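Local coordinates for protein putative chitobiase (Bacteroides thetaiotaomicron, PDB 3HNM) that is of unknown function but, as an F5/8 type C domain from a putative chitobiase, probably binds carbohydrate and carries a bound magnesium ion, at residues F78-A83 and G158-W163; Y101-I106 and Y138-I143; K115-P120 and V127-P132. All coordinates share one frame; numbering follows the deposited sequence.

Contact 1 of 3, residues F78-A83 and G158-W163; sequences FRFGFA and GEVYAW
R79 and W163 meet at one end of this antiparallel strand pair, where NH1 of R79 lies over one face of the indole, toward its rim, 3.9 Å from CG of W163. The guanidinium and ring planes are 82° apart, and the cation-pi attraction is at most weak; the stronger charge partner of R79 is D130, which takes NE in a salt bridge. Nearer the backbone, CB of R79 rests 3.5 Å from CE3 of W163. An alanine in place of W163 would probably leave CB and NH1 of R79 without the indole they lie against and open a gap beside that chain, with the salt bridge to D130 still in place.

On the sheet face that carries Y161, CB of A83 touches CE2 of Y161 at 3.8 Å. On the other face, F80 has CG anti to its backbone N (chi1 174°), and its ring tip reaches CG2 of V160.

Among the backbone bonds, G81 and Y161 pair in both directions, G81 N to Y161 O measuring 3.1 Å. A83 has two residues opposite it, G158 and E159, which makes a classic beta bulge, and G158 belongs to the magnesium site with S43, D46, N48 and T51.

Strand 74-83 lies between 156-166 and 127-136 in the four-stranded sheet, with F80 and F82 packed against F141 of the other sheet.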
ATOM      1  N   PHE A  78      13.025  -4.079  -6.812  1.00 47.90           N
ATOM      2  CA  PHE A  78      14.037  -3.039  -6.978  1.00 48.91           C
ATOM      3  C   PHE A  78      13.511  -1.793  -6.291  1.00 48.18           C
ATOM      4  O   PHE A  78      14.247  -1.094  -5.603  1.00 48.37           O
ATOM      5  CB  PHE A  78      14.278  -2.699  -8.454  1.00 51.51           C
ATOM      6  CG  PHE A  78      14.562  -3.881  -9.315  1.00 53.54           C
ATOM      7  CD1 PHE A  78      15.448  -4.870  -8.894  1.00 55.77           C
ATOM      8  CD2 PHE A  78      13.945  -4.002 -10.556  1.00 54.46           C
ATOM      9  CE1 PHE A  78      15.719  -5.983  -9.697  1.00 59.22           C
ATOM     10  CE2 PHE A  78      14.197  -5.101 -11.374  1.00 57.99           C
ATOM     11  CZ  PHE A  78      15.090  -6.100 -10.946  1.00 59.85           C
ATOM     12  N   ARG A  79      12.226  -1.513  -6.501  1.00 48.21           N
ATOM     13  CA  ARG A  79      11.581  -0.355  -5.891  1.00 48.43           C
ATOM     14  C   ARG A  79      10.206  -0.720  -5.368  1.00 46.98           C
ATOM     15  O   ARG A  79       9.709  -1.819  -5.610  1.00 46.48           O
ATOM     16  CB  ARG A  79      11.438   0.801  -6.888  1.00 49.10           C
ATOM     17  CG  ARG A  79      12.748   1.414  -7.342  1.00 52.07           C
ATOM     18  CD  ARG A  79      12.523   2.796  -7.940  1.00 54.67           C
ATOM     19  NE  ARG A  79      13.420   3.070  -9.062  1.00 56.10           N
ATOM     20  CZ  ARG A  79      13.328   2.474 -10.247  1.00 57.73           C
ATOM     21  NH1 ARG A  79      12.379   1.571 -10.469  1.00 58.31           N
ATOM     22  NH2 ARG A  79      14.189   2.782 -11.208  1.00 58.44           N
ATOM     23  N   PHE A  80       9.609   0.225  -4.645  1.00 46.13           N
ATOM     24  CA  PHE A  80       8.279   0.081  -4.059  1.00 43.83           C
ATOM     25  C   PHE A  80       7.752   1.480  -3.771  1.00 42.37           C
ATOM     26  O   PHE A  80       8.516   2.389  -3.456  1.00 42.24           O
ATOM     27  CB  PHE A  80       8.354  -0.730  -2.759  1.00 44.16           C
ATOM     28  CG  PHE A  80       7.054  -0.801  -2.002  1.00 43.72           C
ATOM     29  CD1 PHE A  80       6.631   0.266  -1.214  1.00 42.53           C
ATOM     30  CD2 PHE A  80       6.236  -1.920  -2.106  1.00 43.40           C
ATOM     31  CE1 PHE A  80       5.415   0.223  -0.551  1.00 41.54           C
ATOM     32  CE2 PHE A  80       5.015  -1.970  -1.444  1.00 42.40           C
ATOM     33  CZ  PHE A  80       4.605  -0.895  -0.667  1.00 41.50           C
ATOM     34  N   GLY A  81       6.445   1.658  -3.887  1.00 41.16           N
ATOM     35  CA  GLY A  81       5.878   2.963  -3.616  1.00 39.59           C
ATOM     36  C   GLY A  81       4.371   2.901  -3.591  1.00 38.68           C
ATOM     37  O   GLY A  81       3.787   1.842  -3.789  1.00 38.38           O
ATOM     38  N   PHE A  82       3.734   4.033  -3.346  1.00 38.50           N
ATOM     39  CA  PHE A  82       2.278   4.076  -3.313  1.00 39.13           C
ATOM     40  C   PHE A  82       1.808   5.411  -3.868  1.00 39.70           C
ATOM     41  O   PHE A  82       2.624   6.265  -4.218  1.00 40.26           O
ATOM     42  CB  PHE A  82       1.778   3.872  -1.872  1.00 37.71           C
ATOM     43  CG  PHE A  82       2.392   4.822  -0.870  1.00 37.35           C
ATOM     44  CD1 PHE A  82       1.872   6.104  -0.691  1.00 36.64           C
ATOM     45  CD2 PHE A  82       3.499   4.436  -0.112  1.00 36.93           C
ATOM     46  CE1 PHE A  82       2.444   6.983   0.226  1.00 35.09           C
ATOM     47  CE2 PHE A  82       4.081   5.310   0.809  1.00 35.73           C
ATOM     48  CZ  PHE A  82       3.552   6.586   0.979  1.00 35.22           C
ATOM     49  N   ALA A  83       0.498   5.591  -3.958  1.00 39.12           N
ATOM     50  CA  ALA A  83      -0.053   6.840  -4.464  1.00 40.56           C
ATOM     51  C   ALA A  83      -1.352   7.241  -3.748  1.00 41.15           C
ATOM     52  O   ALA A  83      -2.374   6.562  -3.858  1.00 42.23           O
ATOM     53  CB  ALA A  83      -0.302   6.726  -5.962  1.00 40.17           C
ATOM     54  N   GLY A 158      -4.571   5.481  -2.043  1.00 38.12           N
ATOM     55  CA  GLY A 158      -4.926   5.295  -3.437  1.00 38.84           C
ATOM     56  C   GLY A 158      -4.484   3.945  -3.980  1.00 40.27           C
ATOM     57  O   GLY A 158      -5.316   3.130  -4.387  1.00 40.45           O
ATOM     58  N   GLU A 159      -3.176   3.701  -3.979  1.00 40.65           N
ATOM     59  CA  GLU A 159      -2.644   2.446  -4.488  1.00 42.35           C
ATOM     60  C   GLU A 159      -1.148   2.213  -4.204  1.00 43.21           C
ATOM     61  O   GLU A 159      -0.395   3.156  -3.939  1.00 42.86           O
ATOM     62  CB  GLU A 159      -2.893   2.381  -5.980  1.00 42.69           C
ATOM     63  CG  GLU A 159      -2.608   1.055  -6.562  1.00 46.49           C
ATOM     64  CD  GLU A 159      -3.383   0.842  -7.814  1.00 49.99           C
ATOM     65  OE1 GLU A 159      -3.209   1.684  -8.730  1.00 52.80           O
ATOM     66  OE2 GLU A 159      -4.166  -0.146  -7.884  1.00 49.79           O
ATOM     67  N   VAL A 160      -0.730   0.947  -4.286  1.00 43.74           N
ATOM     68  CA  VAL A 160       0.656   0.533  -4.029  1.00 43.27           C
ATOM     69  C   VAL A 160       1.330  -0.147  -5.240  1.00 44.93           C
ATOM     70  O   VAL A 160       0.825  -1.135  -5.765  1.00 46.00           O
ATOM     71  CB  VAL A 160       0.699  -0.434  -2.814  1.00 41.55           C
ATOM     72  CG1 VAL A 160      -0.360  -1.491  -2.962  1.00 39.99           C
ATOM     73  CG2 VAL A 160       2.065  -1.094  -2.703  1.00 41.67           C
ATOM     74  N   TYR A 161       2.476   0.383  -5.670  1.00 46.73           N
ATOM     75  CA  TYR A 161       3.227  -0.152  -6.817  1.00 47.57           C
ATOM     76  C   TYR A 161       4.467  -0.924  -6.361  1.00 48.33           C
ATOM     77  O   TYR A 161       5.004  -0.664  -5.280  1.00 48.39           O
ATOM     78  CB  TYR A 161       3.673   0.999  -7.727  1.00 46.71           C
ATOM     79  CG  TYR A 161       2.563   1.951  -8.081  1.00 47.56           C
ATOM     80  CD1 TYR A 161       1.449   1.501  -8.802  1.00 47.62           C
ATOM     81  CD2 TYR A 161       2.608   3.291  -7.680  1.00 47.43           C
ATOM     82  CE1 TYR A 161       0.398   2.352  -9.121  1.00 49.11           C
ATOM     83  CE2 TYR A 161       1.558   4.160  -7.992  1.00 49.52           C
ATOM     84  CZ  TYR A 161       0.449   3.679  -8.717  1.00 49.83           C
ATOM     85  OH  TYR A 161      -0.610   4.511  -9.033  1.00 50.22           O
ATOM     86  N   ALA A 162       4.927  -1.857  -7.194  1.00 48.83           N
ATOM     87  CA  ALA A 162       6.117  -2.647  -6.877  1.00 49.00           C
ATOM     88  C   ALA A 162       6.860  -3.046  -8.143  1.00 49.92           C
ATOM     89  O   ALA A 162       6.265  -3.624  -9.053  1.00 52.00           O
ATOM     90  CB  ALA A 162       5.725  -3.885  -6.094  1.00 48.70           C
ATOM     91  N   TRP A 163       8.154  -2.731  -8.202  1.00 50.30           N
ATOM     92  CA  TRP A 163       8.999  -3.058  -9.363  1.00 49.50           C
ATOM     93  C   TRP A 163       9.882  -4.256  -9.048  1.00 48.16           C
ATOM     94  O   TRP A 163      10.117  -4.570  -7.888  1.00 48.23           O
ATOM     95  CB  TRP A 163       9.892  -1.865  -9.727  1.00 50.25           C
ATOM     96  CG  TRP A 163       9.156  -0.680 -10.323  1.00 51.93           C
ATOM     97  CD1 TRP A 163       8.999  -0.394 -11.650  1.00 52.34           C
ATOM     98  CD2 TRP A 163       8.475   0.364  -9.609  1.00 51.51           C
ATOM     99  NE1 TRP A 163       8.268   0.761 -11.807  1.00 52.10           N
ATOM    100  CE2 TRP A 163       7.932   1.244 -10.570  1.00 51.40           C
ATOM    101  CE3 TRP A 163       8.269   0.638  -8.250  1.00 50.93           C
ATOM    102  CZ2 TRP A 163       7.198   2.380 -10.219  1.00 50.71           C
ATOM    103  CZ3 TRP A 163       7.536   1.771  -7.900  1.00 51.13           C
ATOM    104  CH2 TRP A 163       7.011   2.625  -8.882  1.00 50.53           C
TER

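Contact 2 of 3, residues Y101-I106 and Y138-I143; sequences YVEASI and YIRFVI
E103 and R140 join across a hydrogen-bonded pair of antiparallel strands, their side chains lying side by side and pointing the same way. One carboxylate oxygen does the work: E103 OE2 forms a salt bridge with R140 NH2 at 2.9 Å and also accepts from R140 NE at 3.1 Å. Both hydrogen bonds are bent and weak, and the carboxylate and guanidinium planes are 66° apart, so the pair is probably held more by charge than by straight bonds. Beside them, Y101 has CG between its backbone N and carbonyl carbon (chi1 62°), and its ring lies against V142, whose CB sits above one face, 4.0 Å from the ring centroid, in a CH-pi contact. CG1 of V142 adds a touch to Y101 CE1. On the reverse face of the sheet, CG2 of V102 meets CG2 of I139 at 3.6 Å.

Beneath these side chains the backbone bonds run in reciprocal pairs at Y101 and V142, E103 and R140, S105 and Y138, with E103 N to R140 O at 2.8 Å.

In a second shell around the E103 and R140 face, W111 gives R140 a cation-pi partner, K113 does the same for the Y101 ring, and S105 OG accepts from D107 N where the strand ends.

In the five-stranded antiparallel sheet, 100-105 lies between 111-115 and 138-146, and 138-146 in turn is flanked by 65-71, whose V68 and Y66 touch R140 and V142. On the inner face, F141 stacks on the ring of W117 and also meets F80 and F82 of the opposing sheet.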
ATOM      1  N   TYR A 101       7.065   2.035   6.829  1.00 29.50           N
ATOM      2  CA  TYR A 101       8.050   1.197   6.184  1.00 28.23           C
ATOM      3  C   TYR A 101       7.384   0.041   5.448  1.00 28.78           C
ATOM      4  O   TYR A 101       6.176  -0.138   5.546  1.00 30.19           O
ATOM      5  CB  TYR A 101       9.015   0.663   7.238  1.00 25.92           C
ATOM      6  CG  TYR A 101       8.341  -0.204   8.277  1.00 23.79           C
ATOM      7  CD1 TYR A 101       7.602   0.352   9.332  1.00 22.64           C
ATOM      8  CD2 TYR A 101       8.434  -1.590   8.198  1.00 22.47           C
ATOM      9  CE1 TYR A 101       6.980  -0.470  10.277  1.00 20.60           C
ATOM     10  CE2 TYR A 101       7.822  -2.407   9.124  1.00 20.50           C
ATOM     11  CZ  TYR A 101       7.102  -1.850  10.155  1.00 21.13           C
ATOM     12  OH  TYR A 101       6.514  -2.692  11.050  1.00 21.76           O
ATOM     13  N   VAL A 102       8.175  -0.734   4.710  1.00 29.49           N
ATOM     14  CA  VAL A 102       7.667  -1.874   3.947  1.00 30.40           C
ATOM     15  C   VAL A 102       8.638  -3.032   4.143  1.00 31.42           C
ATOM     16  O   VAL A 102       9.844  -2.840   4.028  1.00 32.88           O
ATOM     17  CB  VAL A 102       7.551  -1.497   2.432  1.00 30.54           C
ATOM     18  CG1 VAL A 102       8.830  -0.868   1.955  1.00 29.32           C
ATOM     19  CG2 VAL A 102       7.198  -2.712   1.597  1.00 28.85           C
ATOM     20  N   GLU A 103       8.121  -4.215   4.469  1.00 32.38           N
ATOM     21  CA  GLU A 103       8.965  -5.397   4.678  1.00 33.93           C
ATOM     22  C   GLU A 103       8.783  -6.296   3.452  1.00 34.02           C
ATOM     23  O   GLU A 103       8.029  -5.937   2.555  1.00 34.16           O
ATOM     24  CB  GLU A 103       8.553  -6.159   5.960  1.00 35.29           C
ATOM     25  CG  GLU A 103       8.508  -5.331   7.272  1.00 38.14           C
ATOM     26  CD  GLU A 103       7.950  -6.126   8.469  1.00 40.20           C
ATOM     27  OE1 GLU A 103       7.781  -5.561   9.586  1.00 39.94           O
ATOM     28  OE2 GLU A 103       7.679  -7.334   8.294  1.00 41.77           O
ATOM     29  N   ALA A 104       9.480  -7.438   3.402  1.00 34.35           N
ATOM     30  CA  ALA A 104       9.377  -8.391   2.280  1.00 33.91           C
ATOM     31  C   ALA A 104       9.675  -9.786   2.804  1.00 34.75           C
ATOM     32  O   ALA A 104      10.517  -9.963   3.684  1.00 34.42           O
ATOM     33  CB  ALA A 104      10.352  -8.031   1.159  1.00 32.20           C
ATOM     34  N   SER A 105       8.963 -10.767   2.265  1.00 36.05           N
ATOM     35  CA  SER A 105       9.109 -12.154   2.687  1.00 39.43           C
ATOM     36  C   SER A 105       8.963 -13.069   1.505  1.00 40.90           C
ATOM     37  O   SER A 105       8.458 -12.666   0.461  1.00 41.53           O
ATOM     38  CB  SER A 105       8.035 -12.532   3.715  1.00 40.52           C
ATOM     39  OG  SER A 105       7.906 -13.946   3.821  1.00 42.81           O
ATOM     40  N   ILE A 106       9.377 -14.317   1.681  1.00 41.63           N
ATOM     41  CA  ILE A 106       9.285 -15.298   0.615  1.00 42.66           C
ATOM     42  C   ILE A 106       8.397 -16.478   1.037  1.00 42.56           C
ATOM     43  O   ILE A 106       8.046 -17.328   0.219  1.00 41.99           O
ATOM     44  CB  ILE A 106      10.705 -15.792   0.239  1.00 43.22           C
ATOM     45  CG1 ILE A 106      10.643 -16.726  -0.948  1.00 44.57           C
ATOM     46  CG2 ILE A 106      11.335 -16.535   1.402  1.00 43.12           C
ATOM     47  CD1 ILE A 106      11.994 -17.300  -1.281  1.00 47.60           C
ATOM     48  N   TYR A 138       5.789 -12.107  -0.914  1.00 38.33           N
ATOM     49  CA  TYR A 138       4.846 -11.301  -0.136  1.00 38.12           C
ATOM     50  C   TYR A 138       5.436  -9.954   0.275  1.00 36.39           C
ATOM     51  O   TYR A 138       6.621  -9.855   0.555  1.00 38.45           O
ATOM     52  CB  TYR A 138       4.454 -12.063   1.117  1.00 39.78           C
ATOM     53  CG  TYR A 138       3.969 -13.448   0.822  1.00 41.51           C
ATOM     54  CD1 TYR A 138       2.638 -13.684   0.497  1.00 41.57           C
ATOM     55  CD2 TYR A 138       4.835 -14.531   0.884  1.00 42.04           C
ATOM     56  CE1 TYR A 138       2.179 -14.968   0.248  1.00 42.85           C
ATOM     57  CE2 TYR A 138       4.387 -15.817   0.636  1.00 43.61           C
ATOM     58  CZ  TYR A 138       3.064 -16.032   0.323  1.00 43.49           C
ATOM     59  OH  TYR A 138       2.628 -17.314   0.109  1.00 44.93           O
ATOM     60  N   ILE A 139       4.604  -8.925   0.313  1.00 33.07           N
ATOM     61  CA  ILE A 139       5.050  -7.604   0.706  1.00 30.64           C
ATOM     62  C   ILE A 139       4.235  -7.179   1.907  1.00 31.30           C
ATOM     63  O   ILE A 139       3.087  -7.602   2.068  1.00 33.72           O
ATOM     64  CB  ILE A 139       4.822  -6.575  -0.397  1.00 29.06           C
ATOM     65  CG1 ILE A 139       5.764  -6.856  -1.569  1.00 28.69           C
ATOM     66  CG2 ILE A 139       4.999  -5.162   0.170  1.00 27.28           C
ATOM     67  CD1 ILE A 139       5.524  -5.982  -2.810  1.00 26.67           C
ATOM     68  N   ARG A 140       4.819  -6.347   2.758  1.00 28.26           N
ATOM     69  CA  ARG A 140       4.103  -5.892   3.928  1.00 24.61           C
ATOM     70  C   ARG A 140       4.286  -4.396   4.063  1.00 23.77           C
ATOM     71  O   ARG A 140       5.366  -3.924   4.387  1.00 25.20           O
ATOM     72  CB  ARG A 140       4.608  -6.621   5.165  1.00 22.91           C
ATOM     73  CG  ARG A 140       3.844  -6.251   6.396  1.00 23.11           C
ATOM     74  CD  ARG A 140       3.561  -7.465   7.215  1.00 23.33           C
ATOM     75  NE  ARG A 140       4.629  -7.748   8.155  1.00 23.79           N
ATOM     76  CZ  ARG A 140       4.751  -8.891   8.815  1.00 25.63           C
ATOM     77  NH1 ARG A 140       3.873  -9.874   8.644  1.00 25.95           N
ATOM     78  NH2 ARG A 140       5.755  -9.054   9.655  1.00 28.81           N
ATOM     79  N   PHE A 141       3.222  -3.654   3.785  1.00 21.94           N
ATOM     80  CA  PHE A 141       3.257  -2.206   3.861  1.00 19.81           C
ATOM     81  C   PHE A 141       2.736  -1.821   5.250  1.00 20.02           C
ATOM     82  O   PHE A 141       1.851  -2.486   5.790  1.00 19.15           O
ATOM     83  CB  PHE A 141       2.401  -1.647   2.724  1.00 17.49           C
ATOM     84  CG  PHE A 141       2.446  -0.171   2.611  1.00 17.84           C
ATOM     85  CD1 PHE A 141       3.656   0.495   2.503  1.00 19.78           C
ATOM     86  CD2 PHE A 141       1.277   0.566   2.682  1.00 18.03           C
ATOM     87  CE1 PHE A 141       3.700   1.889   2.476  1.00 21.20           C
ATOM     88  CE2 PHE A 141       1.301   1.950   2.657  1.00 19.39           C
ATOM     89  CZ  PHE A 141       2.514   2.615   2.556  1.00 20.94           C
ATOM     90  N   VAL A 142       3.300  -0.774   5.847  1.00 20.11           N
ATOM     91  CA  VAL A 142       2.885  -0.366   7.191  1.00 20.23           C
ATOM     92  C   VAL A 142       2.870   1.153   7.366  1.00 23.08           C
ATOM     93  O   VAL A 142       3.878   1.808   7.138  1.00 23.91           O
ATOM     94  CB  VAL A 142       3.826  -0.992   8.279  1.00 17.94           C
ATOM     95  CG1 VAL A 142       3.436  -0.497   9.654  1.00 16.44           C
ATOM     96  CG2 VAL A 142       3.761  -2.523   8.232  1.00 15.45           C
ATOM     97  N   ILE A 143       1.722   1.710   7.754  1.00 24.67           N
ATOM     98  CA  ILE A 143       1.603   3.151   7.982  1.00 25.77           C
ATOM     99  C   ILE A 143       1.854   3.312   9.470  1.00 28.31           C
ATOM    100  O   ILE A 143       1.179   2.671  10.282  1.00 28.83           O
ATOM    101  CB  ILE A 143       0.167   3.699   7.706  1.00 25.29           C
ATOM    102  CG1 ILE A 143      -0.406   3.133   6.403  1.00 22.53           C
ATOM    103  CG2 ILE A 143       0.194   5.230   7.683  1.00 24.42           C
ATOM    104  CD1 ILE A 143       0.046   3.821   5.172  1.00 21.70           C
TER

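Contact 3 of 3, residues K115-P120 and V127-P132; sequences KDWTSP and VNMDVP
W117 and M129, the latter a selenomethionine, both place CG between the backbone N and the carbonyl carbon (chi1 56° for W117), and their side chains meet at an oblique crossing. A bend at chi3 of M129 (85°) brings its CE to 3.5 Å from W117 CB. The selenium lies 4.8 Å from the centroid of the five-membered ring of W117 in a Met-aromatic contact, approaching the indole obliquely, 69° off the ring normal, with CE and SE both close to W117 CB.

K115 lays its CB against two neighbours, V131 CG2 at 3.9 Å and the selenium of M129. Its chain then follows the D130 carbonyl, ending in a weak hydrogen bond from NZ to D130 O at 3.4 Å. The carboxylate of D130 is engaged elsewhere, in a salt bridge with R79. At the far end, V127 CG2 touches S119 OG at 3.9 Å.

The 115-120 segment is largely loop and shares no backbone ladder with 127-132; side chains carry the contact. Strand 127-136 is an outermost strand of its sheet and pairs instead with 74-83, while the W117 ring stacks on F141 and meets F82 edge-to-face, wedged between the two sheets of the F5/8 type C fold.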
ATOM      1  N   LYS A 115      12.834  -0.638   3.440  1.00 38.72           N
ATOM      2  CA  LYS A 115      13.069   0.794   3.539  1.00 38.04           C
ATOM      3  C   LYS A 115      12.095   1.452   4.501  1.00 36.83           C
ATOM      4  O   LYS A 115      11.167   0.826   5.000  1.00 35.96           O
ATOM      5  CB  LYS A 115      12.927   1.423   2.153  1.00 38.93           C
ATOM      6  CG  LYS A 115      13.646   2.740   1.982  1.00 42.36           C
ATOM      7  CD  LYS A 115      15.162   2.542   2.019  1.00 45.54           C
ATOM      8  CE  LYS A 115      15.904   3.863   1.798  1.00 46.49           C
ATOM      9  NZ  LYS A 115      15.514   4.501   0.501  1.00 47.12           N
ATOM     10  N   ASP A 116      12.338   2.726   4.757  1.00 36.87           N
ATOM     11  CA  ASP A 116      11.508   3.511   5.637  1.00 37.10           C
ATOM     12  C   ASP A 116      11.084   4.772   4.897  1.00 37.90           C
ATOM     13  O   ASP A 116      11.784   5.784   4.915  1.00 38.87           O
ATOM     14  CB  ASP A 116      12.279   3.893   6.891  1.00 38.37           C
ATOM     15  CG  ASP A 116      12.259   2.809   7.937  1.00 40.12           C
ATOM     16  OD1 ASP A 116      12.425   1.627   7.565  1.00 41.70           O
ATOM     17  OD2 ASP A 116      12.088   3.138   9.132  1.00 40.41           O
ATOM     18  N   TRP A 117       9.932   4.702   4.243  1.00 36.22           N
ATOM     19  CA  TRP A 117       9.404   5.819   3.482  1.00 35.23           C
ATOM     20  C   TRP A 117       8.855   6.940   4.375  1.00 34.22           C
ATOM     21  O   TRP A 117       8.657   6.750   5.570  1.00 34.47           O
ATOM     22  CB  TRP A 117       8.300   5.298   2.569  1.00 35.25           C
ATOM     23  CG  TRP A 117       7.212   4.575   3.302  1.00 34.72           C
ATOM     24  CD1 TRP A 117       7.160   3.239   3.613  1.00 34.43           C
ATOM     25  CD2 TRP A 117       6.031   5.154   3.843  1.00 34.20           C
ATOM     26  NE1 TRP A 117       6.019   2.961   4.311  1.00 32.57           N
ATOM     27  CE2 TRP A 117       5.306   4.123   4.466  1.00 33.99           C
ATOM     28  CE3 TRP A 117       5.510   6.453   3.864  1.00 35.16           C
ATOM     29  CZ2 TRP A 117       4.088   4.350   5.103  1.00 34.37           C
ATOM     30  CZ3 TRP A 117       4.302   6.675   4.499  1.00 35.00           C
ATOM     31  CH2 TRP A 117       3.607   5.633   5.107  1.00 34.50           C
ATOM     32  N   THR A 118       8.624   8.108   3.779  1.00 34.07           N
ATOM     33  CA  THR A 118       8.069   9.277   4.466  1.00 34.02           C
ATOM     34  C   THR A 118       7.461  10.212   3.430  1.00 36.01           C
ATOM     35  O   THR A 118       8.143  10.625   2.501  1.00 38.08           O
ATOM     36  CB  THR A 118       9.132  10.087   5.241  1.00 32.09           C
ATOM     37  OG1 THR A 118      10.384  10.023   4.554  1.00 31.61           O
ATOM     38  CG2 THR A 118       9.282   9.570   6.655  1.00 31.27           C
ATOM     39  N   SER A 119       6.180  10.537   3.581  1.00 37.54           N
ATOM     40  CA  SER A 119       5.508  11.444   2.656  1.00 37.72           C
ATOM     41  C   SER A 119       5.621  12.847   3.271  1.00 38.37           C
ATOM     42  O   SER A 119       5.442  13.026   4.481  1.00 38.35           O
ATOM     43  CB  SER A 119       4.046  11.014   2.484  1.00 37.85           C
ATOM     44  OG  SER A 119       3.351  11.791   1.527  1.00 36.36           O
ATOM     45  N   PRO A 120       5.937  13.853   2.445  1.00 38.93           N
ATOM     46  CA  PRO A 120       6.105  15.262   2.826  1.00 39.16           C
ATOM     47  C   PRO A 120       4.825  16.056   3.098  1.00 38.59           C
ATOM     48  O   PRO A 120       4.858  17.037   3.843  1.00 39.52           O
ATOM     49  CB  PRO A 120       6.877  15.833   1.652  1.00 38.91           C
ATOM     50  CG  PRO A 120       6.207  15.135   0.511  1.00 40.89           C
ATOM     51  CD  PRO A 120       6.144  13.686   0.996  1.00 39.68           C
ATOM     52  N   VAL A 127       4.723   8.304  -4.001  1.00 43.24           N
ATOM     53  CA  VAL A 127       5.847   8.185  -3.079  1.00 43.61           C
ATOM     54  C   VAL A 127       6.499   6.836  -3.318  1.00 45.02           C
ATOM     55  O   VAL A 127       6.007   5.808  -2.856  1.00 44.69           O
ATOM     56  CB  VAL A 127       5.419   8.258  -1.608  1.00 41.48           C
ATOM     57  CG1 VAL A 127       6.597   7.913  -0.722  1.00 38.57           C
ATOM     58  CG2 VAL A 127       4.915   9.649  -1.280  1.00 39.98           C
ATOM     59  N   ASN A 128       7.595   6.858  -4.073  1.00 47.14           N
ATOM     60  CA  ASN A 128       8.353   5.656  -4.411  1.00 47.62           C
ATOM     61  C   ASN A 128       9.683   5.693  -3.654  1.00 48.20           C
ATOM     62  O   ASN A 128      10.170   6.764  -3.284  1.00 47.96           O
ATOM     63  CB  ASN A 128       8.608   5.595  -5.919  1.00 47.96           C
ATOM     64  CG  ASN A 128       7.333   5.451  -6.729  1.00 48.93           C
ATOM     65  OD1 ASN A 128       7.355   5.593  -7.949  1.00 49.41           O
ATOM     66  ND2 ASN A 128       6.222   5.158  -6.062  1.00 50.11           N
HETATM   67  N   MSE A 129      10.269   4.524  -3.433  1.00 48.34           N
HETATM   68  CA  MSE A 129      11.520   4.435  -2.696  1.00 49.14           C
HETATM   69  C   MSE A 129      12.418   3.336  -3.265  1.00 48.43           C
HETATM   70  O   MSE A 129      11.931   2.292  -3.694  1.00 48.11           O
HETATM   71  CB  MSE A 129      11.197   4.113  -1.244  1.00 51.11           C
HETATM   72  CG  MSE A 129      10.526   2.744  -1.103  1.00 55.54           C
HETATM   73 SE   MSE A 129       9.399   2.559   0.466  1.00 61.04          SE
HETATM   74  CE  MSE A 129       7.811   3.329  -0.303  1.00 60.53           C
ATOM     75  N   ASP A 130      13.725   3.564  -3.273  1.00 46.76           N
ATOM     76  CA  ASP A 130      14.624   2.539  -3.767  1.00 45.90           C
ATOM     77  C   ASP A 130      14.829   1.507  -2.658  1.00 44.75           C
ATOM     78  O   ASP A 130      15.343   1.818  -1.582  1.00 44.20           O
ATOM     79  CB  ASP A 130      15.960   3.148  -4.208  1.00 46.70           C
ATOM     80  CG  ASP A 130      15.900   3.743  -5.616  1.00 47.40           C
ATOM     81  OD1 ASP A 130      15.103   3.227  -6.434  1.00 46.70           O
ATOM     82  OD2 ASP A 130      16.656   4.707  -5.904  1.00 46.79           O
ATOM     83  N   VAL A 131      14.408   0.279  -2.939  1.00 43.50           N
ATOM     84  CA  VAL A 131      14.491  -0.831  -1.998  1.00 43.24           C
ATOM     85  C   VAL A 131      15.611  -1.817  -2.347  1.00 42.51           C
ATOM     86  O   VAL A 131      15.685  -2.303  -3.474  1.00 44.42           O
ATOM     87  CB  VAL A 131      13.127  -1.581  -1.965  1.00 43.86           C
ATOM     88  CG1 VAL A 131      13.321  -3.097  -2.021  1.00 44.07           C
ATOM     89  CG2 VAL A 131      12.376  -1.192  -0.714  1.00 44.81           C
ATOM     90  N   PRO A 132      16.482  -2.147  -1.372  1.00 41.28           N
ATOM     91  CA  PRO A 132      17.597  -3.081  -1.577  1.00 40.74           C
ATOM     92  C   PRO A 132      17.212  -4.352  -2.331  1.00 40.78           C
ATOM     93  O   PRO A 132      16.324  -5.084  -1.903  1.00 40.21           O
ATOM     94  CB  PRO A 132      18.056  -3.387  -0.153  1.00 39.63           C
ATOM     95  CG  PRO A 132      17.789  -2.121   0.566  1.00 40.10           C
ATOM     96  CD  PRO A 132      16.414  -1.728   0.040  1.00 41.94           C
TER

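Overall arrangement
Of the six segments, 78-83 comes first from the N terminus and its partner 158-163 comes last, so contact 1 closes the longest loop. Inside that loop 101-106 waits for 138-143, making contact 2, and within contact 2 lies contact 3, a short closure between 115-120 and 127-132. The three are fully nested and none cross. Contact 1 belongs to the four-stranded sheet and contact 2 to the five-stranded one; F80 and F82 of contact 1 pack against F141 of contact 2 between the two sheets. Contact 3 spans both: 127-132 hydrogen-bonds to 78-83, while the loop at 115-120 leans on 101-106 and 138-143.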